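Local coordinates for protein MPT synthase subunit 2 (Burkholderia ambifaria, PDB 7L32) that probably serves as the catalytic large subunit of molybdopterin synthase, putting the dithiolene sulfurs into the cyclic pterin precursor to make molybdopterin, at residues I12-D17 with G64-A69; D17-N22 with C40-V45; K68-I73 with T127-W132; V86-R91 with D123-E128; V102-V107 with E119-Y124. One frame throughout, in Å; residues are numbered along the deposited sequence. Where two conformers were deposited one is given.

Contact 1: I12-D17 with G64-A69; sequences IRIQTD and GMTEKA
I14 carries CG1 anti to its carbonyl carbon (chi1 -67°) and reaches from the strand onto helix 65-80, while E67 bends at chi2 (95°) and brings its carboxylate across the tip of that isoleucine. This is helix-on-sheet packing in the alpha/beta hammerhead fold of MoaE proteins: strand 11-15 is an edge strand of the mixed sheet within this chain, and residues 12-15 run roughly antiparallel (148°) to helix residues 65-69. I14 CD1 does the touching, 3.5 Å from E67 CD and 3.6 Å from T66 CG2, and the I14 side chain crosses that of T66 at about a right angle. The polar end of T66 turns elsewhere, its OG1 bonding to P130 and Y62. Both oxygens of the E67 carboxylate are in use. E67 OE1 accepts from G64 N, of the N-cap residue, at 2.8 Å, from above the carboxylate plane. E67 OE2 accepts from a water at 3.0 Å, and that water in turn takes the N-H of I14, with 2.9 Å between I14 N and the water oxygen, so the acid links the helix start to the strand backbone through one water. R13 and Q15 point away from the helix. R13 NE and NH2 grip Q15 OE1 side-on, with Q15 OE1 lying nearly in the guanidinium plane, and Q15 NE2 donates to D17 O at 2.9 Å, from above that carbonyl's plane.

Contact 2: D17-N22 with C40-V45; sequences DDFDLN and CFVGTV
F19, before helix 21-30, and L21, in its first turn, pack on strand 37-44, F19 on V42 and L21 on V42 and C40. That strand is an edge strand of the chain's mixed sheet, and C40 to V42 pair antiparallel with a strand of the second subunit, which carries the sheet across the dimer. The contact is therefore a lid of apolar side chains on one face of the sheet, right beside the interface. L21 has CG anti to its backbone N (chi1 -179°), and both branches of its fork close on a single methyl: V42 CG2 is 3.9 Å from L21 CD1 and 4.0 Å from L21 CD2. L21 CD1 also lies 4.3 Å from C40 SG. The other V42 methyl, CG1, sits at the edge of the F19 ring, close to the ring plane and 4.2 Å from F19 CZ. All of these groups are buried. A disulfide to C40 of the second subunit is modelled, but with C40 in two conformers, so it may not be complete. D20 OD1 bonds to N22 of that subunit. D18 OD1 accepts from F19 N at 2.8 Å, from above the carboxylate plane, and the same D18 OD1 stands 4.1 Å above one face of the F19 ring, offset toward the rim.

Contact 3: K68-I73 with T127-W132; sequences KALEKI and TEAPFW
A69 on helix 65-80 and A129 bring their CA atoms to within 5.9 Å at the point where the chain leaves helix 111-128, A129 being the first residue to drop helical backbone angles (phi/psi -72°/130°). Such a short spacing suits the small side chains involved. A69 aims its CB at P130, the residue after A129, and P130 CD lies 3.7 Å from A69 CB, so the pyrrolidine ring meets the helix by its delta carbon. One residue further along the helix, L70 uses a branch tip: its CD2 rests 3.9 Å from A129 CB. No hydrogen bond joins the two segments, so the join is apolar, methyl against methyl and methyl against ring. Around it, L70 also packs on L125 of helix 111-128 and on I12 and I14 of strand 11-15, while I73 lies on V121 and Y124. The turn thus leads from the end of helix 111-128, along the flank of helix 65-80, into strand 131-136 of the second, antiparallel sheet.

Contact 4: V86-R91 with D123-E128; sequences VAIVHR and DYLKTE
A water bridges H90 and K126: K126 NZ donates to it at 2.6 Å, and H90 NE2 is hydrogen-bonded to it at 2.8 Å, the water lying at the ring edge in the imidazole plane. The bridge spans strand 85-91, a central strand of the mixed sheet, and the last turns of helix 111-128, which packs on that sheet in the alpha/beta hammerhead fold. Next to it L125 packs with both methyls. CG stands anti to the backbone N (chi1 -177°), which carries the fork out toward the strand. L125 CD2 meets the rim of the H90 ring, near the ring plane and 3.9 Å from H90 CD2, whereas L125 CD1 lies 3.9 Å from I88 CG2, the I88 and L125 side chains sliding past each other in opposite directions. The imidazole is fixed at its other nitrogen too: H90 ND1 donates to R91 O at 2.9 Å, with that oxygen almost exactly in the ring plane. F131 stacks on the same ring, so the water, the carbonyl and an aromatic together set its rotation. On the helix side, D123 O is held twice by one residue, T127 OG1 at 2.9 Å and T127 N at 3.1 Å reaching it from opposite faces of the carbonyl plane.

Contact 5: V102-V107 with E119-Y124; sequences VMVATV and EFVMDY
M122 leaves helix 111-128 with its CB 5.1 Å from V104 CG2, and the rest of the chain then closes on the strand. CG comes within 4.1 Å of V104 CG2. Chi2 (-58°) brings M122 SD nearest of all, 3.5 Å from that same V104 CG2, and chi3 (-61°) then sends CE on toward V102. There M122 CE stands 4.4 Å from V102 CG1, and it also packs on F41 of strand 37-44. The thioether thus runs alongside V104, the two side chains passing in opposite directions. V104 gives its other methyl to the preceding helix position: V104 CG1 is 3.7 Å from V121 CG1, and the two valines cross at a slant. This is helix against sheet, with strand 100-108 in the interior of the mixed sheet; the axes of 102-107 and 119-124 approach to 8.7 Å and run nearly antiparallel, at 148°. R111 of the second subunit forms a salt bridge to D123 and packs on M122. Every touching residue is buried and no hydrogen bond passes between the segments, which implies that this face of the helix is held by dispersion and shape, the flexible, polarisable thioether following the contour of the valine methyls.

Four contacts, 1, 2, 4 and 5, reach the same mixed sheet, whose strands run in the order 11-15, 85-91, 100-108, 37-44. Helix 21-30 lies on one face of that sheet, while helices 65-80 and 111-128 lie on the other. Contacts 1 and 3 share helix 65-80, their centres about 8 Å apart, and contacts 3, 4 and 5 share helix 111-128, with the centres of 4 and 5 only about 6 Å apart. Contacts 2 and 3 are the most distant pair, about 18 Å between centres. Along the chain contact 2 falls within the span of contact 1, and contact 5 within that of contact 3. The sheet continues into the second subunit through strand 37-44, and helix 111-128 also meets that subunit.

Contact 1: I12-D17 with G64-A69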
# COMPACT_ATOMS: atom_id res chain seq x y z
N ILE A 12 16.40 4.25 3.82
CA ILE A 12 16.58 3.20 2.82
C ILE A 12 17.58 2.20 3.36
O ILE A 12 18.67 2.60 3.80
CB ILE A 12 17.07 3.79 1.47
CG1 ILE A 12 15.92 4.40 0.67
CG2 ILE A 12 17.81 2.73 0.66
CD1 ILE A 12 15.52 5.79 1.10
N ARG A 13 17.24 0.91 3.32
CA ARG A 13 18.09 -0.13 3.89
C ARG A 13 18.07 -1.39 3.03
O ARG A 13 17.03 -1.77 2.49
CB ARG A 13 17.60 -0.50 5.30
CG ARG A 13 18.63 -0.63 6.36
CD ARG A 13 17.95 -0.48 7.71
NE ARG A 13 16.94 -1.50 7.97
CZ ARG A 13 15.70 -1.24 8.36
NH1 ARG A 13 15.28 -0.00 8.54
NH2 ARG A 13 14.87 -2.25 8.62
N ILE A 14 19.23 -2.03 2.92
CA ILE A 14 19.37 -3.36 2.34
C ILE A 14 19.92 -4.28 3.44
O ILE A 14 20.93 -3.95 4.07
CB ILE A 14 20.32 -3.35 1.12
CG1 ILE A 14 19.68 -2.56 -0.03
CG2 ILE A 14 20.64 -4.79 0.68
CD1 ILE A 14 20.68 -2.11 -1.08
N GLN A 15 19.27 -5.43 3.64
CA GLN A 15 19.63 -6.30 4.75
C GLN A 15 19.32 -7.75 4.39
O GLN A 15 18.53 -8.03 3.50
CB GLN A 15 18.87 -5.91 6.02
CG GLN A 15 17.35 -6.12 5.90
CD GLN A 15 16.58 -5.51 7.06
OE1 GLN A 15 16.84 -4.38 7.47
NE2 GLN A 15 15.63 -6.27 7.60
N THR A 16 19.93 -8.67 5.13
CA THR A 16 19.58 -10.08 4.99
C THR A 16 18.44 -10.48 5.92
O THR A 16 17.64 -11.34 5.56
CB THR A 16 20.79 -10.99 5.26
OG1 THR A 16 21.27 -10.81 6.59
CG2 THR A 16 21.93 -10.74 4.25
N ASP A 17 18.38 -9.88 7.11
CA ASP A 17 17.32 -10.21 8.05
C ASP A 17 15.96 -9.87 7.47
O ASP A 17 15.81 -8.99 6.62
CB ASP A 17 17.50 -9.44 9.37
CG ASP A 17 18.61 -9.99 10.23
OD1 ASP A 17 18.99 -11.18 10.08
OD2 ASP A 17 19.09 -9.22 11.09
N GLY A 64 26.81 -0.28 -1.41
CA GLY A 64 26.99 1.15 -1.64
C GLY A 64 26.27 1.62 -2.88
O GLY A 64 25.45 2.54 -2.81
N MET A 65 26.57 1.00 -4.03
CA MET A 65 25.95 1.38 -5.30
C MET A 65 24.43 1.22 -5.25
O MET A 65 23.67 2.12 -5.64
CB MET A 65 26.56 0.52 -6.41
CG MET A 65 25.89 0.60 -7.77
SD MET A 65 26.66 1.81 -8.87
CE MET A 65 28.29 1.11 -9.08
N THR A 66 23.95 0.06 -4.80
CA THR A 66 22.51 -0.17 -4.83
C THR A 66 21.79 0.78 -3.87
O THR A 66 20.75 1.33 -4.22
CB THR A 66 22.19 -1.63 -4.52
OG1 THR A 66 22.89 -2.48 -5.44
CG2 THR A 66 20.66 -1.90 -4.65
N GLU A 67 22.35 0.99 -2.67
CA GLU A 67 21.72 1.93 -1.73
C GLU A 67 21.63 3.33 -2.33
O GLU A 67 20.59 3.99 -2.23
CB GLU A 67 22.51 1.98 -0.42
CG GLU A 67 22.34 0.75 0.47
CD GLU A 67 23.42 -0.31 0.28
OE1 GLU A 67 24.09 -0.35 -0.79
OE2 GLU A 67 23.59 -1.13 1.21
N LYS A 68 22.70 3.79 -2.99
CA LYS A 68 22.66 5.12 -3.60
C LYS A 68 21.59 5.21 -4.68
O LYS A 68 20.92 6.25 -4.81
CB LYS A 68 24.04 5.48 -4.16
CG LYS A 68 25.00 5.92 -3.06
CD LYS A 68 26.39 6.24 -3.60
CE LYS A 68 27.38 6.40 -2.45
NZ LYS A 68 27.83 5.08 -1.89
N ALA A 69 21.39 4.14 -5.45
CA ALA A 69 20.32 4.14 -6.45
C ALA A 69 18.95 4.23 -5.79
O ALA A 69 18.05 4.95 -6.27
CB ALA A 69 20.40 2.87 -7.31
O HOH W 1 21.74 -0.70 3.57

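Contact 2: D17-N22 with C40-V45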
# COMPACT_ATOMS: atom_id res chain seq x y z
N ASP A 17 18.38 -9.88 7.11
CA ASP A 17 17.32 -10.21 8.05
C ASP A 17 15.96 -9.87 7.47
O ASP A 17 15.81 -8.99 6.62
CB ASP A 17 17.50 -9.44 9.37
CG ASP A 17 18.61 -9.99 10.23
OD1 ASP A 17 18.99 -11.18 10.08
OD2 ASP A 17 19.09 -9.22 11.09
N ASP A 18 14.94 -10.57 7.94
CA ASP A 18 13.58 -10.21 7.55
C ASP A 18 13.17 -8.90 8.23
O ASP A 18 13.79 -8.47 9.21
CB ASP A 18 12.61 -11.34 7.92
CG ASP A 18 11.34 -11.29 7.10
OD1 ASP A 18 11.22 -10.42 6.20
OD2 ASP A 18 10.45 -12.13 7.36
N PHE A 19 12.14 -8.25 7.69
CA PHE A 19 11.67 -6.99 8.24
C PHE A 19 10.26 -7.16 8.80
O PHE A 19 9.55 -8.13 8.50
CB PHE A 19 11.70 -5.86 7.18
CG PHE A 19 10.99 -6.18 5.88
CD1 PHE A 19 9.60 -6.07 5.77
CD2 PHE A 19 11.71 -6.56 4.75
CE1 PHE A 19 8.94 -6.36 4.58
CE2 PHE A 19 11.06 -6.84 3.55
CZ PHE A 19 9.67 -6.75 3.46
N ASP A 20 9.87 -6.21 9.65
CA ASP A 20 8.56 -6.18 10.30
C ASP A 20 7.80 -4.97 9.74
O ASP A 20 8.10 -3.83 10.10
CB ASP A 20 8.75 -6.07 11.82
CG ASP A 20 7.43 -6.05 12.61
OD1 ASP A 20 6.36 -5.67 12.09
OD2 ASP A 20 7.50 -6.40 13.80
N LEU A 21 6.80 -5.23 8.89
CA LEU A 21 6.05 -4.15 8.26
C LEU A 21 5.48 -3.17 9.29
O LEU A 21 5.61 -1.96 9.13
CB LEU A 21 4.92 -4.73 7.40
CG LEU A 21 4.04 -3.73 6.65
CD1 LEU A 21 4.84 -2.89 5.64
CD2 LEU A 21 2.91 -4.46 5.94
N ASN A 22 4.88 -3.70 10.37
CA ASN A 22 4.32 -2.86 11.43
C ASN A 22 5.36 -1.91 12.00
O ASN A 22 5.12 -0.70 12.12
CB ASN A 22 3.78 -3.72 12.59
CG ASN A 22 2.36 -4.15 12.39
OD1 ASN A 22 1.75 -3.84 11.37
ND2 ASN A 22 1.82 -4.91 13.36
N CYS A 40 1.55 1.30 1.30
CA CYS A 40 2.72 0.43 1.35
C CYS A 40 2.57 -0.71 0.35
O CYS A 40 1.49 -1.02 -0.16
CB CYS A 40 2.97 -0.09 2.78
SG CYS A 40 1.60 -0.97 3.53
N PHE A 41 3.73 -1.27 0.03
CA PHE A 41 3.77 -2.41 -0.86
C PHE A 41 4.75 -3.40 -0.27
O PHE A 41 5.83 -3.00 0.18
CB PHE A 41 4.18 -2.06 -2.30
CG PHE A 41 4.24 -3.27 -3.21
CD1 PHE A 41 3.11 -3.73 -3.87
CD2 PHE A 41 5.44 -4.00 -3.35
CE1 PHE A 41 3.15 -4.87 -4.67
CE2 PHE A 41 5.50 -5.13 -4.16
CZ PHE A 41 4.36 -5.57 -4.81
N VAL A 42 4.38 -4.68 -0.26
CA VAL A 42 5.30 -5.75 0.13
C VAL A 42 5.31 -6.80 -0.98
O VAL A 42 4.26 -7.37 -1.31
CB VAL A 42 4.90 -6.40 1.46
CG1 VAL A 42 5.86 -7.55 1.79
CG2 VAL A 42 4.93 -5.37 2.59
N GLY A 43 6.49 -7.09 -1.51
CA GLY A 43 6.66 -8.17 -2.47
C GLY A 43 7.27 -9.38 -1.80
O GLY A 43 8.15 -9.24 -0.95
N THR A 44 6.80 -10.57 -2.19
CA THR A 44 7.21 -11.84 -1.60
C THR A 44 7.51 -12.85 -2.69
O THR A 44 6.87 -12.83 -3.75
CB THR A 44 6.12 -12.45 -0.68
OG1 THR A 44 4.88 -12.53 -1.39
CG2 THR A 44 5.92 -11.62 0.59
N VAL A 45 8.48 -13.74 -2.41
CA VAL A 45 8.87 -14.77 -3.37
C VAL A 45 7.65 -15.60 -3.74
O VAL A 45 7.04 -16.27 -2.88
CB VAL A 45 9.98 -15.67 -2.79
CG1 VAL A 45 10.36 -16.75 -3.81
CG2 VAL A 45 11.20 -14.84 -2.39

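Contact 3: K68-I73 with T127-W132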
# COMPACT_ATOMS: atom_id res chain seq x y z
N LYS A 68 22.70 3.79 -2.99
CA LYS A 68 22.66 5.12 -3.60
C LYS A 68 21.59 5.21 -4.68
O LYS A 68 20.92 6.25 -4.81
CB LYS A 68 24.04 5.48 -4.16
CG LYS A 68 25.00 5.92 -3.06
CD LYS A 68 26.39 6.24 -3.60
CE LYS A 68 27.38 6.40 -2.45
NZ LYS A 68 27.83 5.08 -1.89
N ALA A 69 21.39 4.14 -5.45
CA ALA A 69 20.32 4.14 -6.45
C ALA A 69 18.95 4.23 -5.79
O ALA A 69 18.05 4.95 -6.27
CB ALA A 69 20.40 2.87 -7.31
N LEU A 70 18.76 3.51 -4.69
CA LEU A 70 17.48 3.59 -3.98
C LEU A 70 17.25 4.98 -3.41
O LEU A 70 16.12 5.49 -3.41
CB LEU A 70 17.43 2.53 -2.88
CG LEU A 70 17.45 1.06 -3.32
CD1 LEU A 70 17.52 0.15 -2.09
CD2 LEU A 70 16.22 0.71 -4.20
N GLU A 71 18.32 5.62 -2.90
CA GLU A 71 18.21 6.98 -2.39
C GLU A 71 17.83 7.96 -3.50
O GLU A 71 17.05 8.89 -3.28
CB GLU A 71 19.54 7.40 -1.73
CG GLU A 71 19.82 6.68 -0.41
CD GLU A 71 21.30 6.69 -0.02
OE1 GLU A 71 22.11 7.38 -0.69
OE2 GLU A 71 21.65 6.00 0.96
N LYS A 72 18.41 7.78 -4.70
CA LYS A 72 18.06 8.62 -5.84
C LYS A 72 16.60 8.44 -6.24
O LYS A 72 15.91 9.42 -6.58
CB LYS A 72 18.97 8.26 -7.02
CG LYS A 72 18.57 8.86 -8.35
CD LYS A 72 19.56 8.44 -9.47
CE LYS A 72 19.41 9.33 -10.71
NZ LYS A 72 20.22 8.88 -11.89
N ILE A 73 16.11 7.20 -6.22
CA ILE A 73 14.70 6.94 -6.54
C ILE A 73 13.79 7.64 -5.54
O ILE A 73 12.82 8.32 -5.92
CB ILE A 73 14.45 5.42 -6.56
CG1 ILE A 73 15.17 4.78 -7.76
CG2 ILE A 73 12.91 5.12 -6.56
CD1 ILE A 73 15.30 3.28 -7.64
N THR A 127 12.88 -1.65 -12.09
CA THR A 127 13.52 -1.50 -13.39
C THR A 127 14.94 -0.96 -13.31
O THR A 127 15.72 -1.21 -14.24
CB THR A 127 12.66 -0.60 -14.30
OG1 THR A 127 12.53 0.71 -13.73
CG2 THR A 127 11.26 -1.20 -14.48
N GLU A 128 15.32 -0.26 -12.23
CA GLU A 128 16.63 0.39 -12.23
C GLU A 128 17.57 0.05 -11.08
O GLU A 128 18.78 0.28 -11.23
CB GLU A 128 16.46 1.92 -12.28
CG GLU A 128 15.83 2.43 -13.58
CD GLU A 128 16.63 2.07 -14.82
OE1 GLU A 128 17.88 2.13 -14.78
OE2 GLU A 128 16.00 1.71 -15.84
N ALA A 129 17.09 -0.46 -9.95
CA ALA A 129 18.01 -0.70 -8.83
C ALA A 129 18.90 -1.91 -9.12
O ALA A 129 18.40 -2.97 -9.52
CB ALA A 129 17.23 -0.94 -7.53
N PRO A 130 20.23 -1.79 -8.95
CA PRO A 130 21.13 -2.90 -9.29
C PRO A 130 21.05 -4.08 -8.33
O PRO A 130 21.53 -4.02 -7.20
CB PRO A 130 22.53 -2.27 -9.24
CG PRO A 130 22.30 -0.79 -9.30
CD PRO A 130 20.97 -0.56 -8.62
N PHE A 131 20.45 -5.18 -8.81
CA PHE A 131 20.40 -6.45 -8.10
C PHE A 131 20.71 -7.54 -9.10
O PHE A 131 20.46 -7.38 -10.30
CB PHE A 131 19.01 -6.73 -7.49
CG PHE A 131 18.71 -5.90 -6.28
CD1 PHE A 131 19.16 -6.28 -5.03
CD2 PHE A 131 17.96 -4.74 -6.41
CE1 PHE A 131 18.87 -5.51 -3.90
CE2 PHE A 131 17.68 -3.96 -5.30
CZ PHE A 131 18.13 -4.35 -4.04
N TRP A 132 21.21 -8.68 -8.59
CA TRP A 132 21.56 -9.84 -9.40
C TRP A 132 21.00 -11.10 -8.77
O TRP A 132 20.99 -11.23 -7.55
CB TRP A 132 23.09 -9.99 -9.56
CG TRP A 132 23.71 -8.92 -10.42
CD1 TRP A 132 24.05 -9.03 -11.74
CD2 TRP A 132 24.02 -7.56 -10.04
NE1 TRP A 132 24.58 -7.84 -12.20
CE2 TRP A 132 24.57 -6.93 -11.18
CE3 TRP A 132 23.91 -6.84 -8.85
CZ2 TRP A 132 25.01 -5.59 -11.16
CZ3 TRP A 132 24.34 -5.50 -8.83
CH2 TRP A 132 24.88 -4.90 -9.98

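Contact 4: V86-R91 with D123-E128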
# COMPACT_ATOMS: atom_id res chain seq x y z
N VAL A 86 9.32 8.64 2.42
CA VAL A 86 9.49 7.34 1.77
C VAL A 86 10.39 6.46 2.63
O VAL A 86 11.44 6.91 3.09
CB VAL A 86 10.15 7.47 0.37
CG1 VAL A 86 10.33 6.08 -0.29
CG2 VAL A 86 9.39 8.43 -0.53
N ALA A 87 10.01 5.19 2.80
CA ALA A 87 10.88 4.20 3.43
C ALA A 87 11.00 2.99 2.51
O ALA A 87 10.01 2.56 1.92
CB ALA A 87 10.37 3.77 4.82
N ILE A 88 12.22 2.46 2.36
CA ILE A 88 12.46 1.28 1.54
C ILE A 88 13.33 0.32 2.33
O ILE A 88 14.38 0.72 2.85
CB ILE A 88 13.16 1.63 0.20
CG1 ILE A 88 12.39 2.71 -0.58
CG2 ILE A 88 13.36 0.33 -0.66
CD1 ILE A 88 13.19 3.33 -1.75
N VAL A 89 12.90 -0.94 2.43
CA VAL A 89 13.75 -2.02 2.96
C VAL A 89 13.77 -3.13 1.92
O VAL A 89 12.71 -3.64 1.53
CB VAL A 89 13.26 -2.55 4.31
CG1 VAL A 89 14.25 -3.62 4.86
CG2 VAL A 89 13.06 -1.41 5.34
N HIS A 90 14.96 -3.52 1.46
CA HIS A 90 15.07 -4.59 0.49
C HIS A 90 15.97 -5.68 1.06
O HIS A 90 17.00 -5.38 1.67
CB HIS A 90 15.61 -4.07 -0.85
CG HIS A 90 15.23 -4.92 -2.03
ND1 HIS A 90 15.59 -6.24 -2.15
CD2 HIS A 90 14.56 -4.61 -3.17
CE1 HIS A 90 15.14 -6.72 -3.30
NE2 HIS A 90 14.52 -5.75 -3.94
N ARG A 91 15.57 -6.94 0.90
CA ARG A 91 16.39 -8.03 1.40
C ARG A 91 17.30 -8.57 0.31
O ARG A 91 17.04 -8.40 -0.89
CB ARG A 91 15.53 -9.15 1.96
CG ARG A 91 14.70 -8.72 3.17
CD ARG A 91 13.87 -9.87 3.69
NE ARG A 91 14.69 -10.89 4.32
CZ ARG A 91 14.30 -12.14 4.52
NH1 ARG A 91 13.13 -12.58 4.10
NH2 ARG A 91 15.12 -12.98 5.15
N ASP A 123 8.05 0.88 -9.24
CA ASP A 123 8.35 0.75 -10.67
C ASP A 123 9.82 1.07 -10.94
O ASP A 123 10.50 0.37 -11.70
CB ASP A 123 7.47 1.68 -11.49
CG ASP A 123 6.04 1.19 -11.63
OD1 ASP A 123 5.76 -0.01 -11.36
OD2 ASP A 123 5.19 2.02 -12.00
N TYR A 124 10.31 2.17 -10.37
CA TYR A 124 11.69 2.61 -10.59
C TYR A 124 12.67 1.63 -9.95
O TYR A 124 13.70 1.27 -10.54
CB TYR A 124 11.83 4.02 -10.00
CG TYR A 124 12.97 4.93 -10.42
CD1 TYR A 124 14.06 4.46 -11.16
CD2 TYR A 124 13.00 6.26 -9.99
CE1 TYR A 124 15.12 5.31 -11.49
CE2 TYR A 124 14.06 7.12 -10.33
CZ TYR A 124 15.12 6.63 -11.08
OH TYR A 124 16.17 7.47 -11.41
N LEU A 125 12.35 1.17 -8.74
CA LEU A 125 13.15 0.14 -8.08
C LEU A 125 13.28 -1.11 -8.94
O LEU A 125 14.40 -1.61 -9.18
CB LEU A 125 12.51 -0.20 -6.72
CG LEU A 125 13.18 -1.21 -5.78
CD1 LEU A 125 12.71 -0.93 -4.34
CD2 LEU A 125 12.89 -2.67 -6.15
N LYS A 126 12.15 -1.63 -9.42
CA LYS A 126 12.16 -2.92 -10.13
C LYS A 126 12.88 -2.82 -11.47
O LYS A 126 13.46 -3.81 -11.94
CB LYS A 126 10.72 -3.42 -10.31
CG LYS A 126 10.11 -3.97 -9.02
CD LYS A 126 10.80 -5.30 -8.63
CE LYS A 126 10.23 -5.91 -7.34
NZ LYS A 126 10.88 -7.26 -6.97
N THR A 127 12.88 -1.65 -12.09
CA THR A 127 13.52 -1.50 -13.39
C THR A 127 14.94 -0.96 -13.31
O THR A 127 15.72 -1.21 -14.24
CB THR A 127 12.66 -0.60 -14.30
OG1 THR A 127 12.53 0.71 -13.73
CG2 THR A 127 11.26 -1.20 -14.48
N GLU A 128 15.32 -0.26 -12.23
CA GLU A 128 16.63 0.39 -12.23
C GLU A 128 17.57 0.05 -11.08
O GLU A 128 18.78 0.28 -11.23
CB GLU A 128 16.46 1.92 -12.28
CG GLU A 128 15.83 2.43 -13.58
CD GLU A 128 16.63 2.07 -14.82
OE1 GLU A 128 17.88 2.13 -14.78
OE2 GLU A 128 16.00 1.71 -15.84
O HOH W 2 13.25 -6.46 -6.38

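Contact 5: V102-V107 with E119-Y124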
# COMPACT_ATOMS: atom_id res chain seq x y z
N VAL A 102 10.78 -7.27 -0.35
CA VAL A 102 10.96 -5.83 -0.41
C VAL A 102 9.71 -5.20 0.17
O VAL A 102 8.61 -5.72 0.01
CB VAL A 102 11.22 -5.37 -1.86
CG1 VAL A 102 10.11 -5.84 -2.79
CG2 VAL A 102 11.41 -3.86 -1.96
N MET A 103 9.88 -4.09 0.88
CA MET A 103 8.75 -3.26 1.26
C MET A 103 9.06 -1.81 0.90
O MET A 103 10.20 -1.35 1.05
CB MET A 103 8.41 -3.38 2.76
CG MET A 103 9.49 -2.94 3.74
SD MET A 103 8.63 -2.39 5.26
CE MET A 103 8.07 -0.81 4.69
N VAL A 104 8.04 -1.12 0.42
CA VAL A 104 8.11 0.32 0.18
C VAL A 104 6.91 0.93 0.89
O VAL A 104 5.79 0.42 0.74
CB VAL A 104 8.08 0.68 -1.31
CG1 VAL A 104 7.97 2.21 -1.48
CG2 VAL A 104 9.37 0.15 -2.01
N ALA A 105 7.14 1.95 1.71
CA ALA A 105 6.05 2.66 2.38
C ALA A 105 6.21 4.16 2.13
O ALA A 105 7.32 4.69 2.17
CB ALA A 105 6.04 2.38 3.88
N THR A 106 5.09 4.85 1.86
CA THR A 106 5.11 6.29 1.68
C THR A 106 4.01 6.89 2.54
O THR A 106 3.00 6.24 2.82
CB THR A 106 4.89 6.72 0.22
OG1 THR A 106 3.58 6.30 -0.23
CG2 THR A 106 5.98 6.14 -0.72
N VAL A 107 4.22 8.12 2.99
CA VAL A 107 3.20 8.84 3.74
C VAL A 107 3.03 10.21 3.11
O VAL A 107 3.98 10.80 2.58
CB VAL A 107 3.53 8.94 5.25
CG1 VAL A 107 4.87 9.66 5.52
CG2 VAL A 107 2.39 9.60 6.03
N GLU A 119 3.78 3.55 -5.83
CA GLU A 119 3.89 2.77 -7.07
C GLU A 119 5.06 3.25 -7.92
O GLU A 119 5.77 2.44 -8.53
CB GLU A 119 2.58 2.86 -7.87
CG GLU A 119 2.61 2.04 -9.13
CD GLU A 119 1.21 1.74 -9.69
OE1 GLU A 119 0.24 2.48 -9.40
OE2 GLU A 119 1.10 0.73 -10.41
N PHE A 120 5.27 4.57 -7.98
CA PHE A 120 6.42 5.10 -8.72
C PHE A 120 7.73 4.53 -8.18
O PHE A 120 8.61 4.11 -8.96
CB PHE A 120 6.42 6.64 -8.64
CG PHE A 120 7.68 7.27 -9.21
CD1 PHE A 120 7.80 7.51 -10.56
CD2 PHE A 120 8.74 7.62 -8.37
CE1 PHE A 120 8.99 8.05 -11.11
CE2 PHE A 120 9.92 8.16 -8.89
CZ PHE A 120 10.05 8.39 -10.27
N VAL A 121 7.90 4.53 -6.86
CA VAL A 121 9.14 4.02 -6.26
C VAL A 121 9.31 2.54 -6.60
O VAL A 121 10.41 2.10 -6.95
CB VAL A 121 9.16 4.26 -4.73
CG1 VAL A 121 10.34 3.49 -4.07
CG2 VAL A 121 9.28 5.77 -4.40
N MET A 122 8.23 1.75 -6.52
CA MET A 122 8.32 0.32 -6.86
C MET A 122 8.69 0.12 -8.33
O MET A 122 9.54 -0.72 -8.65
CB MET A 122 7.00 -0.42 -6.54
CG MET A 122 6.87 -0.88 -5.06
SD MET A 122 8.24 -1.98 -4.54
CE MET A 122 8.02 -3.33 -5.68
N ASP A 123 8.05 0.88 -9.24
CA ASP A 123 8.35 0.75 -10.67
C ASP A 123 9.82 1.07 -10.94
O ASP A 123 10.50 0.37 -11.70
CB ASP A 123 7.47 1.68 -11.49
CG ASP A 123 6.04 1.19 -11.63
OD1 ASP A 123 5.76 -0.01 -11.36
OD2 ASP A 123 5.19 2.02 -12.00
N TYR A 124 10.31 2.17 -10.37
CA TYR A 124 11.69 2.61 -10.59
C TYR A 124 12.67 1.63 -9.95
O TYR A 124 13.70 1.27 -10.54
CB TYR A 124 11.83 4.02 -10.00
CG TYR A 124 12.97 4.93 -10.42
CD1 TYR A 124 14.06 4.46 -11.16
CD2 TYR A 124 13.00 6.26 -9.99
CE1 TYR A 124 15.12 5.31 -11.49
CE2 TYR A 124 14.06 7.12 -10.33
CZ TYR A 124 15.12 6.63 -11.08
OH TYR A 124 16.17 7.47 -11.41